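Side-chain contacts in angiotensin-converting enzyme (Anopheles gambiae, PDB 6S1Y), which is a zinc metallopeptidase of the angiotensin-converting enzyme family that probably removes dipeptides from the C-terminal ends of peptide substrates: residues Q220-V225 with G242-H247; V225-R230 with K588-H593; Q231-K236 with A261-P266; H247-G250 with T256-N259. One frame throughout, in Å; residues are numbered along the deposited sequence.

Contact 1: residues Q220-V225 with G242-H247; sequences QLHAYV and GPIPMH
His222 NE2, hydrogen-bonded to the carbonyl oxygen of Gly468, is also the ring atom on which Ile244 lies most closely. The methyl Ile244 CD1 stands 3.5 Å from His222 NE2 and 3.7 Å from His222 CD2, over one face of the imidazole and displaced from its middle toward the rim. A CH-pi contact results, with Ile244 CD1 3.8 Å from the ring centroid and 23° off the ring normal. Ile244 CG1 comes second, 3.6 Å from His222 NE2, so two carbons of the isoleucine branch rest near the nitrogen.

Two torsions bring the groups together: the imidazole swings anti to the backbone N of His222 (chi1 174°), and Ile244 runs out extended to CD1 (chi2 167°), the two side chains arriving from opposite directions. The site lies where helix 203-233 packs on the short parallel pairing of strand 244-245 with strand 469-470. Ile244 shares backbone hydrogen bonds with Gly468 and Glu470 in that pairing, and Gly468 is the very residue that takes the histidine N-H; the helix is therefore fastened to the sheet through both a polar and an apolar contact at neighbouring points. The bond at NE2 also limits rotation of the imidazole. Trp596 also meets the His222 ring. One helical turn on, Val225 CG1 adds a looser apolar touch, 4.5 Å from Ile244 CD1, and the side chain of Val225 also touches Tyr422 and Val426 of helix 414-429.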
loop_
_atom_site.group_PDB
_atom_site.type_symbol
_atom_site.label_atom_id
_atom_site.label_comp_id
_atom_site.label_asym_id
_atom_site.label_seq_id
_atom_site.Cartn_x
_atom_site.Cartn_y
_atom_site.Cartn_z
ATOM N N GLN A 220 19.114 4.803 -12.659
ATOM C CA GLN A 220 20.172 5.634 -12.111
ATOM C C GLN A 220 20.236 5.526 -10.590
ATOM O O GLN A 220 21.323 5.456 -10.016
ATOM C CB GLN A 220 19.975 7.089 -12.546
ATOM C CG GLN A 220 20.124 7.305 -14.057
ATOM C CD GLN A 220 21.518 6.971 -14.548
ATOM O OE1 GLN A 220 22.510 7.354 -13.933
ATOM N NE2 GLN A 220 21.593 6.245 -15.662
ATOM N N LEU A 221 19.090 5.498 -9.912
ATOM C CA LEU A 221 19.096 5.458 -8.447
ATOM C C LEU A 221 19.587 4.110 -7.956
ATOM O O LEU A 221 20.448 4.031 -7.072
ATOM C CB LEU A 221 17.694 5.722 -7.910
ATOM C CG LEU A 221 17.568 5.772 -6.390
ATOM C CD1 LEU A 221 18.479 6.873 -5.796
ATOM C CD2 LEU A 221 16.101 6.022 -5.975
ATOM N N HIS A 222 19.007 3.029 -8.503
ATOM C CA HIS A 222 19.514 1.683 -8.280
ATOM C C HIS A 222 21.022 1.614 -8.437
ATOM O O HIS A 222 21.709 0.965 -7.642
ATOM C CB HIS A 222 18.841 0.737 -9.273
ATOM C CG HIS A 222 19.379 -0.652 -9.256
ATOM N ND1 HIS A 222 20.615 -0.973 -9.767
ATOM C CD2 HIS A 222 18.846 -1.806 -8.792
ATOM C CE1 HIS A 222 20.831 -2.261 -9.597
ATOM N NE2 HIS A 222 19.770 -2.791 -9.015
ATOM N N ALA A 223 21.563 2.269 -9.460
ATOM C CA ALA A 223 23.004 2.177 -9.706
ATOM C C ALA A 223 23.802 2.876 -8.612
ATOM O O ALA A 223 24.874 2.414 -8.220
ATOM C CB ALA A 223 23.331 2.771 -11.067
ATOM N N TYR A 224 23.303 4.002 -8.109
ATOM C CA TYR A 224 24.012 4.694 -7.034
ATOM C C TYR A 224 23.969 3.888 -5.743
ATOM O O TYR A 224 24.993 3.696 -5.084
ATOM C CB TYR A 224 23.419 6.083 -6.827
ATOM C CG TYR A 224 24.227 6.920 -5.851
ATOM C CD1 TYR A 224 25.349 7.602 -6.279
ATOM C CD2 TYR A 224 23.898 6.971 -4.500
ATOM C CE1 TYR A 224 26.120 8.339 -5.404
ATOM C CE2 TYR A 224 24.656 7.739 -3.600
ATOM C CZ TYR A 224 25.766 8.414 -4.059
ATOM O OH TYR A 224 26.528 9.154 -3.203
ATOM N N VAL A 225 22.797 3.374 -5.381
ATOM C CA VAL A 225 22.682 2.568 -4.163
ATOM C C VAL A 225 23.623 1.376 -4.231
ATOM O O VAL A 225 24.357 1.084 -3.278
ATOM C CB VAL A 225 21.221 2.120 -3.948
ATOM C CG1 VAL A 225 21.098 1.140 -2.785
ATOM C CG2 VAL A 225 20.336 3.333 -3.704
ATOM N N GLY A 242 25.636 -7.158 -11.074
ATOM C CA GLY A 242 24.461 -7.974 -10.913
ATOM C C GLY A 242 23.403 -7.285 -10.077
ATOM O O GLY A 242 23.577 -6.167 -9.598
ATOM N N PRO A 243 22.280 -7.960 -9.883
ATOM C CA PRO A 243 21.223 -7.403 -9.031
ATOM C C PRO A 243 21.706 -7.245 -7.598
ATOM O O PRO A 243 22.633 -7.932 -7.156
ATOM C CB PRO A 243 20.092 -8.438 -9.130
ATOM C CG PRO A 243 20.408 -9.269 -10.333
ATOM C CD PRO A 243 21.926 -9.278 -10.438
ATOM N N ILE A 244 21.068 -6.334 -6.863
ATOM C CA ILE A 244 21.456 -6.058 -5.474
ATOM C C ILE A 244 20.928 -7.181 -4.583
ATOM O O ILE A 244 19.730 -7.489 -4.650
ATOM C CB ILE A 244 20.902 -4.714 -5.013
ATOM C CG1 ILE A 244 21.432 -3.577 -5.866
ATOM C CG2 ILE A 244 21.227 -4.491 -3.551
ATOM C CD1 ILE A 244 20.680 -2.285 -5.639
ATOM N N PRO A 245 21.775 -7.796 -3.736
ATOM C CA PRO A 245 21.252 -8.696 -2.685
ATOM C C PRO A 245 20.203 -7.990 -1.844
ATOM O O PRO A 245 20.533 -7.034 -1.149
ATOM C CB PRO A 245 22.491 -9.044 -1.845
ATOM C CG PRO A 245 23.676 -8.761 -2.759
ATOM C CD PRO A 245 23.245 -7.653 -3.681
ATOM N N MET A 246 18.953 -8.440 -1.877
ATOM C CA MET A 246 17.866 -7.653 -1.327
ATOM C C MET A 246 17.903 -7.547 0.194
ATOM O O MET A 246 17.283 -6.631 0.733
ATOM C CB MET A 246 16.521 -8.235 -1.788
ATOM C CG MET A 246 16.218 -9.581 -1.236
ATOM S SD MET A 246 14.873 -10.374 -2.129
ATOM C CE MET A 246 13.485 -9.351 -1.572
ATOM N N HIS A 247 18.609 -8.434 0.901
ATOM C CA HIS A 247 18.599 -8.393 2.359
ATOM C C HIS A 247 19.398 -7.232 2.913
ATOM O O HIS A 247 19.400 -7.017 4.126
ATOM C CB HIS A 247 19.130 -9.703 2.957
ATOM C CG HIS A 247 20.546 -10.031 2.593
ATOM N ND1 HIS A 247 21.044 -9.878 1.322
ATOM C CD2 HIS A 247 21.567 -10.532 3.334
ATOM C CE1 HIS A 247 22.312 -10.263 1.293
ATOM N NE2 HIS A 247 22.653 -10.669 2.501
#

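Contact 2: residues V225-R230 with K588-H593; sequences VRYKLR and KRLGAH
A Schellman motif ending helix 577-590 at Gly591, whose phi is positive, turns the chain so that Leu590 and Ala592 both face Tyr227 of helix 203-233. Ala592 N returns to Asn587 O, while the bond from Gly591 N to Lys588 O is weak. Leu590 crosses the tyrosine at about a right angle: CD1 sits over one ring face toward the rim, 3.8 Å from Tyr227 CE1, and its other methyl, CD2, lies 3.8 Å from Tyr227 OH. Nearer the backbones, Ala592 CB packs 3.9 Å from Tyr227 CB. The phenol ends at a water that makes a 2.7 Å bond to Tyr227 OH and donates to Leu590 O, joining the phenol to the last carbonyl of the helix.

Past Ala592, it is Arg226, the residue before Tyr227 on its helix, that bends at chi3 (66°) and brings its guanidinium edge to His593 O. Arg226 NH2 donates to His593 O at 2.8 Å with an N-H...O angle of 153°; the oxygen lies in the guanidinium plane, but the nitrogen approaches from well above the carbonyl plane. A second water, 2.9 Å from Arg226 NE, donates to His593 O, giving that oxygen two donors. The same NH2 also bonds to Gly595 O and NH1 to Gly242 O, so three backbone carbonyls together fix the orientation of the guanidinium. Here a glycine-terminated helix C-end of the Schellman type leads into an extended tail that an arginine ties to a neighbouring helix.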
loop_
_atom_site.group_PDB
_atom_site.type_symbol
_atom_site.label_atom_id
_atom_site.label_comp_id
_atom_site.label_asym_id
_atom_site.label_seq_id
_atom_site.Cartn_x
_atom_site.Cartn_y
_atom_site.Cartn_z
ATOM N N VAL A 225 22.797 3.374 -5.381
ATOM C CA VAL A 225 22.682 2.568 -4.163
ATOM C C VAL A 225 23.623 1.376 -4.231
ATOM O O VAL A 225 24.357 1.084 -3.278
ATOM C CB VAL A 225 21.221 2.120 -3.948
ATOM C CG1 VAL A 225 21.098 1.140 -2.785
ATOM C CG2 VAL A 225 20.336 3.333 -3.704
ATOM N N ARG A 226 23.625 0.665 -5.355
ATOM C CA ARG A 226 24.506 -0.486 -5.494
ATOM C C ARG A 226 25.969 -0.087 -5.339
ATOM O O ARG A 226 26.745 -0.782 -4.673
ATOM C CB ARG A 226 24.260 -1.164 -6.836
ATOM C CG ARG A 226 25.251 -2.281 -7.212
ATOM C CD ARG A 226 24.832 -3.008 -8.486
ATOM N NE ARG A 226 24.883 -2.162 -9.669
ATOM C CZ ARG A 226 24.451 -2.543 -10.876
ATOM N NH1 ARG A 226 23.949 -3.746 -11.034
ATOM N NH2 ARG A 226 24.523 -1.710 -11.915
ATOM N N TYR A 227 26.367 1.036 -5.937
ATOM C CA TYR A 227 27.740 1.493 -5.786
ATOM C C TYR A 227 28.083 1.735 -4.318
ATOM O O TYR A 227 29.152 1.322 -3.846
ATOM C CB TYR A 227 27.943 2.754 -6.623
ATOM C CG TYR A 227 29.266 3.427 -6.380
ATOM C CD1 TYR A 227 29.420 4.380 -5.365
ATOM C CD2 TYR A 227 30.353 3.129 -7.165
ATOM C CE1 TYR A 227 30.645 4.990 -5.141
ATOM C CE2 TYR A 227 31.566 3.729 -6.967
ATOM C CZ TYR A 227 31.713 4.647 -5.962
ATOM O OH TYR A 227 32.938 5.200 -5.798
ATOM N N LYS A 228 27.187 2.407 -3.568
ATOM C CA LYS A 228 27.479 2.720 -2.165
ATOM C C LYS A 228 27.451 1.466 -1.296
ATOM O O LYS A 228 28.264 1.322 -0.380
ATOM C CB LYS A 228 26.490 3.750 -1.616
ATOM C CG LYS A 228 26.526 5.087 -2.302
ATOM C CD LYS A 228 27.846 5.853 -2.066
ATOM C CE LYS A 228 27.695 6.908 -0.976
ATOM N NZ LYS A 228 28.976 7.611 -0.764
ATOM N N LEU A 229 26.520 0.551 -1.536
ATOM C CA LEU A 229 26.515 -0.678 -0.738
ATOM C C LEU A 229 27.794 -1.485 -0.974
ATOM O O LEU A 229 28.333 -2.098 -0.050
ATOM C CB LEU A 229 25.297 -1.520 -1.060
ATOM C CG LEU A 229 23.963 -0.979 -0.575
ATOM C CD1 LEU A 229 22.852 -1.805 -1.178
ATOM C CD2 LEU A 229 23.869 -1.029 0.949
ATOM N N ARG A 230 28.303 -1.480 -2.205
ATOM C CA ARG A 230 29.541 -2.193 -2.482
ATOM C C ARG A 230 30.737 -1.537 -1.799
ATOM O O ARG A 230 31.643 -2.239 -1.353
ATOM C CB ARG A 230 29.775 -2.273 -4.003
ATOM C CG ARG A 230 31.052 -2.930 -4.377
ATOM C CD ARG A 230 31.096 -3.247 -5.886
ATOM N NE ARG A 230 32.395 -3.782 -6.292
ATOM C CZ ARG A 230 33.464 -3.016 -6.520
ATOM N NH1 ARG A 230 33.389 -1.695 -6.391
ATOM N NH2 ARG A 230 34.617 -3.563 -6.876
ATOM N N LYS A 588 28.183 8.820 -13.660
ATOM C CA LYS A 588 29.250 8.959 -14.647
ATOM C C LYS A 588 30.581 9.272 -13.966
ATOM O O LYS A 588 31.607 8.659 -14.281
ATOM C CB LYS A 588 28.924 10.060 -15.665
ATOM C CG LYS A 588 27.803 9.754 -16.696
ATOM C CD LYS A 588 27.380 11.060 -17.430
ATOM C CE LYS A 588 26.135 10.906 -18.318
ATOM N NZ LYS A 588 26.442 10.306 -19.665
ATOM N N ARG A 589 30.581 10.225 -13.029
ATOM C CA ARG A 589 31.814 10.590 -12.339
ATOM C C ARG A 589 32.404 9.392 -11.609
ATOM O O ARG A 589 33.610 9.166 -11.637
ATOM C CB ARG A 589 31.577 11.716 -11.330
ATOM C CG ARG A 589 31.490 13.129 -11.868
ATOM C CD ARG A 589 31.337 14.091 -10.684
ATOM N NE ARG A 589 30.688 15.366 -11.006
ATOM C CZ ARG A 589 31.335 16.497 -11.299
ATOM N NH1 ARG A 589 32.663 16.537 -11.338
ATOM N NH2 ARG A 589 30.646 17.598 -11.561
ATOM N N LEU A 590 31.569 8.640 -10.909
ATOM C CA LEU A 590 32.075 7.583 -10.055
ATOM C C LEU A 590 32.430 6.327 -10.836
ATOM O O LEU A 590 33.173 5.490 -10.320
ATOM C CB LEU A 590 31.047 7.232 -8.979
ATOM C CG LEU A 590 30.601 8.321 -8.003
ATOM C CD1 LEU A 590 29.328 7.863 -7.291
ATOM C CD2 LEU A 590 31.677 8.586 -7.030
ATOM N N GLY A 591 31.949 6.201 -12.069
ATOM C CA GLY A 591 32.119 4.974 -12.812
ATOM C C GLY A 591 31.208 3.859 -12.355
ATOM O O GLY A 591 31.570 2.702 -12.470
ATOM N N ALA A 592 30.041 4.176 -11.805
ATOM C CA ALA A 592 29.122 3.133 -11.384
ATOM C C ALA A 592 28.429 2.530 -12.601
ATOM O O ALA A 592 27.921 3.270 -13.453
ATOM C CB ALA A 592 28.091 3.702 -10.416
ATOM N N HIS A 593 28.401 1.196 -12.697
ATOM C CA HIS A 593 27.632 0.572 -13.761
ATOM C C HIS A 593 26.147 0.832 -13.541
ATOM O O HIS A 593 25.649 0.784 -12.409
ATOM C CB HIS A 593 27.867 -0.939 -13.824
ATOM C CG HIS A 593 29.222 -1.333 -14.332
ATOM N ND1 HIS A 593 30.292 -1.556 -13.492
ATOM C CD2 HIS A 593 29.673 -1.553 -15.592
ATOM C CE1 HIS A 593 31.350 -1.884 -14.211
ATOM N NE2 HIS A 593 31.001 -1.888 -15.490
HETATM O O HOH W 1 26.175 0.422 -9.762
HETATM O O HOH W 2 34.480 5.864 -7.958
#

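Contact 3: residues Q231-K236 with A261-P266; sequences QKYGDK and ADFTTP
Phe263 meets two consecutive residues of the end of helix 203-233, and the packing is close at its ring but thins out toward the lysine tip. On the tight side, Lys232 CG lies 3.6 Å from Phe263 CZ, with Lys232 CB 3.9 Å from the same atom, so it is the aliphatic root of the lysine that presses on the outer end of the phenyl. Tyr233 approaches the adjacent corner: its CE2 and OH are each 3.8 Å from Phe263 CE2. The two rings meet obliquely, centroids 5.6 Å apart and planes inclined by 52°, and the side chains cross at about a right angle.

Lys232 and Phe263 slide past each other in opposite directions. Bends at chi2 and chi3 bring Lys232 CE to 3.8 Å from Phe263 O, but Lys232 as a whole is an exposed residue, and in this outer part its contact with the loop is loose. Phe263 reaches the helix because its ring leaves anti to the backbone N (chi1 -168°). Arg147 adds a cation-pi contact to the phenyl and also touches Tyr233, joining a third piece of chain to the cluster.

In the same loop, Thr264 OG1 bonds to Ile260 O and to Tyr422 OH, tying the loop to helix 414-429. Phe263 thus projects from a type I beta turn, Asp262 to Thr265, onto the C-terminal end of helix 203-233, which Gly234, with positive phi, follows directly.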
loop_
_atom_site.group_PDB
_atom_site.type_symbol
_atom_site.label_atom_id
_atom_site.label_comp_id
_atom_site.label_asym_id
_atom_site.label_seq_id
_atom_site.Cartn_x
_atom_site.Cartn_y
_atom_site.Cartn_z
ATOM N N GLN A 231 30.795 -0.200 -1.752
ATOM C CA GLN A 231 31.877 0.458 -1.019
ATOM C C GLN A 231 31.803 0.128 0.473
ATOM O O GLN A 231 32.833 -0.078 1.119
ATOM C CB GLN A 231 31.830 1.971 -1.228
ATOM C CG GLN A 231 32.138 2.434 -2.653
ATOM C CD GLN A 231 33.564 2.141 -3.072
ATOM O OE1 GLN A 231 34.505 2.517 -2.395
ATOM N NE2 GLN A 231 33.727 1.487 -4.218
ATOM N N LYS A 232 30.590 0.040 1.028
ATOM C CA LYS A 232 30.415 -0.231 2.454
ATOM C C LYS A 232 30.637 -1.704 2.792
ATOM O O LYS A 232 31.309 -2.019 3.778
ATOM C CB LYS A 232 29.012 0.213 2.906
ATOM C CG LYS A 232 28.978 1.485 3.786
ATOM C CD LYS A 232 29.654 2.695 3.132
ATOM C CE LYS A 232 28.788 3.325 2.019
ATOM N NZ LYS A 232 29.588 4.089 1.009
ATOM N N TYR A 233 30.114 -2.627 1.985
ATOM C CA TYR A 233 30.138 -4.038 2.333
ATOM C C TYR A 233 31.175 -4.852 1.570
ATOM O O TYR A 233 31.503 -5.953 2.008
ATOM C CB TYR A 233 28.768 -4.679 2.075
ATOM C CG TYR A 233 27.674 -4.355 3.072
ATOM C CD1 TYR A 233 27.804 -4.651 4.435
ATOM C CD2 TYR A 233 26.496 -3.806 2.642
ATOM C CE1 TYR A 233 26.791 -4.368 5.321
ATOM C CE2 TYR A 233 25.470 -3.541 3.518
ATOM C CZ TYR A 233 25.613 -3.823 4.848
ATOM O OH TYR A 233 24.556 -3.551 5.675
ATOM N N GLY A 234 31.671 -4.377 0.432
ATOM C CA GLY A 234 32.720 -5.066 -0.290
ATOM C C GLY A 234 32.210 -5.777 -1.535
ATOM O O GLY A 234 31.026 -6.085 -1.682
ATOM N N ASP A 235 33.145 -6.083 -2.433
ATOM C CA ASP A 235 32.785 -6.629 -3.750
ATOM C C ASP A 235 32.327 -8.084 -3.692
ATOM O O ASP A 235 31.531 -8.503 -4.531
ATOM C CB ASP A 235 33.973 -6.499 -4.713
ATOM C CG ASP A 235 33.697 -7.115 -6.071
ATOM O OD1 ASP A 235 33.669 -8.362 -6.182
ATOM O OD2 ASP A 235 33.500 -6.351 -7.043
ATOM N N LYS A 236 32.790 -8.874 -2.724
ATOM C CA LYS A 236 32.325 -10.265 -2.657
ATOM C C LYS A 236 30.842 -10.347 -2.311
ATOM O O LYS A 236 30.146 -11.252 -2.781
ATOM C CB LYS A 236 33.137 -11.072 -1.634
ATOM C CG LYS A 236 32.759 -12.567 -1.567
ATOM C CD LYS A 236 33.624 -13.342 -0.547
ATOM C CE LYS A 236 33.255 -14.832 -0.456
ATOM N NZ LYS A 236 34.106 -15.571 0.536
ATOM N N ALA A 261 18.880 4.890 3.829
ATOM C CA ALA A 261 19.114 6.199 3.219
ATOM C C ALA A 261 20.346 6.880 3.809
ATOM O O ALA A 261 21.221 7.347 3.075
ATOM C CB ALA A 261 17.891 7.098 3.370
ATOM N N ASP A 262 20.436 6.957 5.142
ATOM C CA ASP A 262 21.578 7.634 5.745
ATOM C C ASP A 262 22.858 6.849 5.518
ATOM O O ASP A 262 23.902 7.437 5.232
ATOM C CB ASP A 262 21.355 7.851 7.247
ATOM C CG ASP A 262 20.305 8.914 7.534
ATOM O OD1 ASP A 262 19.831 9.577 6.575
ATOM O OD2 ASP A 262 19.937 9.083 8.713
ATOM N N PHE A 263 22.795 5.528 5.679
ATOM C CA PHE A 263 23.919 4.626 5.415
ATOM C C PHE A 263 24.532 4.821 4.026
ATOM O O PHE A 263 25.728 4.592 3.846
ATOM C CB PHE A 263 23.380 3.194 5.573
ATOM C CG PHE A 263 24.419 2.133 5.621
ATOM C CD1 PHE A 263 25.380 2.130 6.620
ATOM C CD2 PHE A 263 24.396 1.080 4.700
ATOM C CE1 PHE A 263 26.335 1.124 6.680
ATOM C CE2 PHE A 263 25.342 0.076 4.756
ATOM C CZ PHE A 263 26.316 0.096 5.740
ATOM N N THR A 264 23.740 5.232 3.028
ATOM C CA THR A 264 24.245 5.354 1.669
ATOM C C THR A 264 24.119 6.761 1.094
ATOM O O THR A 264 24.263 6.936 -0.113
ATOM C CB THR A 264 23.528 4.364 0.750
ATOM O OG1 THR A 264 22.120 4.660 0.735
ATOM C CG2 THR A 264 23.744 2.936 1.218
ATOM N N THR A 265 23.934 7.778 1.936
ATOM C CA THR A 265 23.560 9.089 1.442
ATOM C C THR A 265 24.743 9.790 0.782
ATOM O O THR A 265 25.910 9.547 1.124
ATOM C CB THR A 265 23.000 9.951 2.584
ATOM O OG1 THR A 265 22.303 11.087 2.047
ATOM C CG2 THR A 265 24.102 10.463 3.530
ATOM N N PRO A 266 24.475 10.686 -0.160
ATOM C CA PRO A 266 25.587 11.372 -0.845
ATOM C C PRO A 266 26.499 12.169 0.074
ATOM O O PRO A 266 27.717 12.191 -0.147
ATOM C CB PRO A 266 24.858 12.275 -1.843
ATOM C CG PRO A 266 23.616 11.537 -2.176
ATOM C CD PRO A 266 23.187 10.907 -0.839
#

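Contact 4: residues H247-G250 with T256-N259; sequences HLLG and TWDN
Similar first torsions, -69° in Leu249 and -48° in Trp257, set each CG beside its own backbone N and lay the two side chains alongside each other, pointing the same way. Leu249 CD2 consequently rests over the indole, 3.8 Å from the centroid of the five-membered ring and nearly on its normal, in a CH-pi contact. The other branch reaches farther along the same face, with Leu249 CD1 3.8 Å from Trp257 NE1, and Leu249 CB approaches Trp257 CD1. The indole N-H is taken up by Ala254 O in the intervening segment, which helps fix the ring's rotation.

Beside this apolar pair the backbones are joined by polar groups. Asn259 ND2 donates to Gly250 O at 2.9 Å with an N-H...O angle of 156°, tilted from both the carbonyl and amide planes. Gly250, which has positive phi, brings its CA to 4.0 Å from Asn259 CB. A water donates to Leu249 O and to Thr256 O, 2.9 Å each, and accepts from Asn259 N at 3.1 Å, bridging the two limbs of the loop from three points.

Thr256 follows Gln255, a residue of the ligand pocket, and its side chain is about 7 Å from the bound gamma-glutamyl ligand. Outward, Trp257 packs on Tyr218 and Val225 of helix 203-233, its backbone bonds to Val426 of helix 414-429, and Asn259 touches Ala144 of helix 135-145.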
loop_
_atom_site.group_PDB
_atom_site.type_symbol
_atom_site.label_atom_id
_atom_site.label_comp_id
_atom_site.label_asym_id
_atom_site.label_seq_id
_atom_site.Cartn_x
_atom_site.Cartn_y
_atom_site.Cartn_z
ATOM N N HIS A 247 18.609 -8.434 0.901
ATOM C CA HIS A 247 18.599 -8.393 2.359
ATOM C C HIS A 247 19.398 -7.232 2.913
ATOM O O HIS A 247 19.400 -7.017 4.126
ATOM C CB HIS A 247 19.130 -9.703 2.957
ATOM C CG HIS A 247 20.546 -10.031 2.593
ATOM N ND1 HIS A 247 21.044 -9.878 1.322
ATOM C CD2 HIS A 247 21.567 -10.532 3.334
ATOM C CE1 HIS A 247 22.312 -10.263 1.293
ATOM N NE2 HIS A 247 22.653 -10.669 2.501
ATOM N N LEU A 248 20.062 -6.484 2.053
ATOM C CA LEU A 248 20.847 -5.326 2.444
ATOM C C LEU A 248 20.105 -4.023 2.238
ATOM O O LEU A 248 20.698 -2.959 2.420
ATOM C CB LEU A 248 22.150 -5.280 1.651
ATOM C CG LEU A 248 23.003 -6.524 1.713
ATOM C CD1 LEU A 248 24.194 -6.373 0.757
ATOM C CD2 LEU A 248 23.480 -6.816 3.127
ATOM N N LEU A 249 18.839 -4.070 1.841
ATOM C CA LEU A 249 18.117 -2.849 1.502
ATOM C C LEU A 249 17.165 -2.396 2.599
ATOM O O LEU A 249 16.318 -1.529 2.348
ATOM C CB LEU A 249 17.369 -3.036 0.187
ATOM C CG LEU A 249 18.340 -3.134 -1.004
ATOM C CD1 LEU A 249 17.645 -3.733 -2.195
ATOM C CD2 LEU A 249 18.868 -1.752 -1.334
ATOM N N GLY A 250 17.313 -2.944 3.812
ATOM C CA GLY A 250 16.665 -2.399 4.984
ATOM C C GLY A 250 15.235 -2.821 5.178
ATOM O O GLY A 250 14.580 -2.312 6.087
ATOM N N THR A 256 10.870 -0.651 -0.184
ATOM C CA THR A 256 11.312 0.715 0.039
ATOM C C THR A 256 12.663 0.615 0.728
ATOM O O THR A 256 12.882 -0.300 1.534
ATOM C CB THR A 256 10.332 1.517 0.902
ATOM O OG1 THR A 256 10.073 0.795 2.104
ATOM C CG2 THR A 256 9.002 1.710 0.177
ATOM N N TRP A 257 13.569 1.533 0.413
ATOM C CA TRP A 257 14.920 1.467 0.941
ATOM C C TRP A 257 15.225 2.619 1.890
ATOM O O TRP A 257 16.394 2.929 2.120
ATOM C CB TRP A 257 15.936 1.442 -0.209
ATOM C CG TRP A 257 15.639 0.455 -1.310
ATOM C CD1 TRP A 257 14.817 -0.634 -1.252
ATOM C CD2 TRP A 257 16.171 0.478 -2.640
ATOM N NE1 TRP A 257 14.803 -1.280 -2.471
ATOM C CE2 TRP A 257 15.624 -0.611 -3.335
ATOM C CE3 TRP A 257 17.052 1.338 -3.320
ATOM C CZ2 TRP A 257 15.936 -0.874 -4.676
ATOM C CZ3 TRP A 257 17.345 1.079 -4.654
ATOM C CH2 TRP A 257 16.795 -0.017 -5.308
ATOM N N ASP A 258 14.189 3.247 2.456
ATOM C CA ASP A 258 14.358 4.364 3.371
ATOM C C ASP A 258 15.300 4.047 4.520
ATOM O O ASP A 258 16.036 4.927 4.969
ATOM C CB ASP A 258 12.985 4.801 3.910
ATOM C CG ASP A 258 12.196 3.648 4.547
ATOM O OD1 ASP A 258 11.950 2.616 3.865
ATOM O OD2 ASP A 258 11.811 3.778 5.729
ATOM N N ASN A 259 15.317 2.796 4.997
ATOM C CA ASN A 259 16.145 2.449 6.154
ATOM C C ASN A 259 17.640 2.425 5.863
ATOM O O ASN A 259 18.435 2.429 6.809
ATOM C CB ASN A 259 15.740 1.085 6.725
ATOM C CG ASN A 259 14.424 1.133 7.467
ATOM O OD1 ASN A 259 14.168 2.070 8.228
ATOM N ND2 ASN A 259 13.566 0.138 7.232
HETATM O O HOH W 3 14.456 0.020 3.963
#

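Helix 203-233 supplies one segment to each of contacts 1, 2 and 3, in that order along the chain. Contact 1 closes a short loop back from strand 244-245, and its loop crosses those of contacts 2 and 3, which start before 242-247 is reached. Contact 4 begins at His247, where contact 1 ends, and its small loop lies within that of contact 3; both fall within the long loop that contact 2 closes with the far C-terminal end of helix 577-590. The salt bridge Arg230-Asp235 links contacts 2 and 3, and contacts 1 and 2 share Val225. Together they gather strand 244-245, the following loop and the C-terminal tail around one helix.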